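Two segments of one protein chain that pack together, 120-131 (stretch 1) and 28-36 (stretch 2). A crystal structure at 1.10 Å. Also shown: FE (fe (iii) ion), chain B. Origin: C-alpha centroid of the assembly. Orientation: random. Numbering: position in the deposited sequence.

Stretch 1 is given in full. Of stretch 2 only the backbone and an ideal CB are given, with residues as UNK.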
# COMPACT_ATOMS: atom_id res chain seq x y z
N THR A 120 18.53 13.98 0.01
CA THR A 120 18.80 12.84 0.87
C THR A 120 17.78 11.77 0.62
O THR A 120 16.58 12.04 0.60
CB THR A 120 18.82 13.23 2.33
OG1 THR A 120 19.76 14.30 2.53
CG2 THR A 120 19.22 12.09 3.24
N ILE A 121 18.26 10.54 0.42
CA ILE A 121 17.41 9.33 0.33
C ILE A 121 17.24 8.79 1.76
O ILE A 121 18.24 8.60 2.45
CB ILE A 121 18.06 8.27 -0.58
CG1 ILE A 121 18.30 8.78 -1.99
CG2 ILE A 121 17.23 6.96 -0.57
CD1 ILE A 121 19.32 7.95 -2.80
N ILE A 122 16.02 8.55 2.19
CA ILE A 122 15.68 7.97 3.49
C ILE A 122 14.93 6.66 3.25
O ILE A 122 13.94 6.63 2.52
CB ILE A 122 14.86 8.93 4.35
CG1 ILE A 122 15.56 10.30 4.57
CG2 ILE A 122 14.59 8.28 5.71
CD1 ILE A 122 14.65 11.33 5.23
N ALA A 123 15.43 5.58 3.83
CA ALA A 123 14.75 4.29 3.79
C ALA A 123 14.13 4.02 5.17
O ALA A 123 14.78 4.24 6.21
CB ALA A 123 15.75 3.18 3.45
N LEU A 124 12.89 3.55 5.13
CA LEU A 124 12.15 3.15 6.35
C LEU A 124 11.65 1.75 6.10
O LEU A 124 11.04 1.45 5.07
CB LEU A 124 10.99 4.09 6.56
CG LEU A 124 10.16 3.90 7.85
CD1 LEU A 124 10.89 4.30 9.05
CD2 LEU A 124 8.82 4.63 7.73
N SER A 125 11.89 0.84 7.05
CA SER A 125 11.40 -0.53 6.91
C SER A 125 10.65 -0.97 8.15
O SER A 125 10.85 -0.38 9.24
CB SER A 125 12.54 -1.48 6.59
OG SER A 125 13.51 -1.45 7.59
N TYR A 126 9.83 -1.99 8.01
CA TYR A 126 8.93 -2.44 9.06
C TYR A 126 8.95 -3.96 9.13
O TYR A 126 8.68 -4.64 8.15
CB TYR A 126 7.49 -1.95 8.76
CG TYR A 126 6.49 -2.37 9.80
CD1 TYR A 126 6.59 -1.95 11.12
CD2 TYR A 126 5.49 -3.23 9.48
CE1 TYR A 126 5.70 -2.42 12.08
CE2 TYR A 126 4.58 -3.71 10.43
CZ TYR A 126 4.72 -3.30 11.72
OH TYR A 126 3.87 -3.79 12.72
N CYS A 127 9.25 -4.46 10.34
CA CYS A 127 9.14 -5.87 10.70
C CYS A 127 7.83 -6.07 11.41
O CYS A 127 7.37 -5.22 12.16
CB CYS A 127 10.33 -6.23 11.59
SG CYS A 127 10.17 -7.95 12.20
N ASN A 128 7.19 -7.20 11.15
CA ASN A 128 5.88 -7.47 11.78
C ASN A 128 5.93 -7.60 13.31
O ASN A 128 4.89 -7.42 13.95
CB ASN A 128 5.16 -8.65 11.15
CG ASN A 128 5.73 -9.99 11.55
OD1 ASN A 128 6.93 -10.12 11.79
ND2 ASN A 128 4.87 -11.02 11.57
N ILE A 129 7.12 -7.83 13.90
CA ILE A 129 7.23 -7.90 15.34
C ILE A 129 8.31 -7.02 15.93
O ILE A 129 8.35 -6.83 17.14
CB ILE A 129 7.41 -9.39 15.84
CG1 ILE A 129 8.77 -9.94 15.45
CG2 ILE A 129 6.24 -10.22 15.36
CD1 ILE A 129 8.98 -11.41 15.85
N HIS A 130 9.22 -6.44 15.11
CA HIS A 130 10.30 -5.62 15.61
C HIS A 130 10.24 -4.15 15.14
O HIS A 130 11.24 -3.42 15.21
CB HIS A 130 11.67 -6.20 15.23
CG HIS A 130 11.92 -7.55 15.82
ND1 HIS A 130 12.16 -8.69 15.06
CD2 HIS A 130 12.02 -7.94 17.13
CE1 HIS A 130 12.37 -9.70 15.88
NE2 HIS A 130 12.30 -9.29 17.13
N GLY A 131 9.05 -3.72 14.72
CA GLY A 131 8.82 -2.31 14.47
C GLY A 131 9.63 -1.71 13.33
O GLY A 131 9.94 -2.36 12.33
N UNK A 28 20.38 -6.94 12.01
CA UNK A 28 19.73 -7.45 10.83
C UNK A 28 18.62 -6.54 10.30
O UNK A 28 18.31 -6.61 9.11
CB UNK A 28 19.16 -8.84 11.13
N UNK A 29 17.97 -5.76 11.15
CA UNK A 29 16.82 -5.01 10.72
C UNK A 29 17.13 -3.74 9.94
O UNK A 29 16.20 -3.15 9.37
CB UNK A 29 15.98 -4.65 11.95
N UNK A 30 18.37 -3.31 9.87
CA UNK A 30 18.67 -2.02 9.25
C UNK A 30 18.42 -2.11 7.73
O UNK A 30 18.98 -2.99 7.04
CB UNK A 30 20.11 -1.61 9.54
N UNK A 31 17.64 -1.17 7.16
CA UNK A 31 17.48 -1.17 5.68
C UNK A 31 18.72 -0.51 5.08
O UNK A 31 19.05 0.61 5.45
CB UNK A 31 16.21 -0.44 5.25
N UNK A 32 19.40 -1.21 4.19
CA UNK A 32 20.64 -0.76 3.61
C UNK A 32 20.41 -0.23 2.19
O UNK A 32 19.86 -0.94 1.35
CB UNK A 32 21.66 -1.90 3.61
N UNK A 33 20.76 1.04 1.99
CA UNK A 33 20.59 1.74 0.71
C UNK A 33 21.84 1.54 -0.16
O UNK A 33 22.97 1.74 0.34
CB UNK A 33 20.33 3.23 0.94
N UNK A 34 21.64 1.18 -1.41
CA UNK A 34 22.69 1.23 -2.43
C UNK A 34 22.22 2.18 -3.53
O UNK A 34 21.22 1.92 -4.18
CB UNK A 34 23.00 -0.16 -2.99
N UNK A 35 22.95 3.26 -3.69
CA UNK A 35 22.61 4.27 -4.71
C UNK A 35 23.92 4.99 -5.03
O UNK A 35 24.77 5.13 -4.17
CB UNK A 35 21.53 5.24 -4.23
N UNK A 36 24.04 5.53 -6.24
CA UNK A 36 25.23 6.33 -6.59
C UNK A 36 25.36 7.58 -5.74
O UNK A 36 24.37 8.18 -5.34
CB UNK A 36 25.18 6.73 -8.07
FE FE B . 12.22 -8.83 12.88

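Position 28 has a CB that points sideways from stretch 1, with nothing of that stretch within reach. Its backbone constrains little, and many side chains would do, polar ones included. The residue is K28, whose chain bends back somewhat nearer to stretch 1 without touching it.

At position 29 the CB points toward stretch 1 but stops well short of it. In the space ahead lies the iron, already held by C127 SG at 2.3 Å and H130 ND1 at 2.2 Å from FE. A side chain long enough to bring a donor atom to the metal would suit: histidine, or perhaps a carboxylate. The residue is H29. With chi1 in the m well, its NE2 sits 2.2 Å from FE. Its NE2 is 3.0 Å from H130 ND1, yet this is no hydrogen bond; both nitrogens give their lone pairs to the metal. C127 SG approaches the edge of the H29 ring, 3.8 Å from NE2, as expected when both atoms bind one ion in the same coordination sphere. The two imidazole planes are oblique, at 66°.

Position 30 turns its CB away, and stretch 1 sets no demand there; it is V30.

Position 31 points toward stretch 1, and its ideal CB is 3.7 Å from S125 OG and 4.1 Å from A123 CB. So close an approach favours a compact side chain, such as alanine, valine or proline, and the phi of -79° admits proline. The residue is P31. Its CG lies 3.5 Å from S125 OG and 4.1 Å from A123 CB, so the ring fills the gap without needing a polar partner. The serine hydroxyl is served instead by a water, which lies 2.7 Å from S125 OG and donates to H29 O, also 2.7 Å away, joining the two stretches.

Position 32 points away, as alternation along a strand leads one to expect; its extended backbone suits a beta-branched residue, though stretch 1 leaves others open. The residue is V32.

Position 33 again points toward stretch 1, but its ideal CB stands 5.1 Å from I121 CG2 and 5.2 Å from A123 CB. That leaves room for a longer apolar chain: isoleucine, leucine or methionine. I33 uses it, setting CG1 3.8 Å from A123 CB and CD1 4.1 Å from I121 CG2.

Position 34 is out of reach, so a polar residue is acceptable; E34 bonds elsewhere in the structure.

At position 35 the ideal CB already lies 3.8 Å from I121 CD1, so a methyl group suffices. A35 supplies just that contact.

Position 36 points away; its phi of -63° suits proline among others, and the residue is P36.

Stretch 2 (28-36) KHVPVIEAP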
# COMPACT_ATOMS: atom_id res chain seq x y z
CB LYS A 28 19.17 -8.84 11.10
CG LYS A 28 18.05 -8.90 12.11
CD LYS A 28 17.45 -10.27 12.35
CE LYS A 28 18.35 -11.29 12.89
NZ LYS A 28 18.72 -10.88 14.26
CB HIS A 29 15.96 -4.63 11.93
CG HIS A 29 15.22 -5.76 12.54
ND1 HIS A 29 15.65 -6.44 13.66
CD2 HIS A 29 14.10 -6.37 12.12
CE1 HIS A 29 14.76 -7.39 13.91
NE2 HIS A 29 13.83 -7.39 12.97
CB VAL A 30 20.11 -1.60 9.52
CG1 VAL A 30 20.41 -0.31 8.74
CG2 VAL A 30 20.37 -1.47 11.04
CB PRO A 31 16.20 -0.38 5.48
CG PRO A 31 16.15 0.58 6.62
CD PRO A 31 16.77 -0.17 7.81
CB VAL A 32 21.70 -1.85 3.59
CG1 VAL A 32 22.99 -1.33 2.93
CG2 VAL A 32 21.97 -2.35 5.04
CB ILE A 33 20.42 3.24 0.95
CG1 ILE A 33 19.12 3.54 1.73
CG2 ILE A 33 20.36 3.99 -0.42
CD1 ILE A 33 19.11 4.90 2.40
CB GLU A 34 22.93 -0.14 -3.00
CG GLU A 34 23.45 -1.11 -1.98
CD GLU A 34 23.52 -2.52 -2.53
OE1 GLU A 34 24.48 -2.82 -3.29
OE2 GLU A 34 22.65 -3.35 -2.24
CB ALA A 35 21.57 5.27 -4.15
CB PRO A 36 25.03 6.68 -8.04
CG PRO A 36 23.71 6.28 -8.40
CD PRO A 36 23.04 5.50 -7.31
O HOH W 1 13.55 -3.67 9.20
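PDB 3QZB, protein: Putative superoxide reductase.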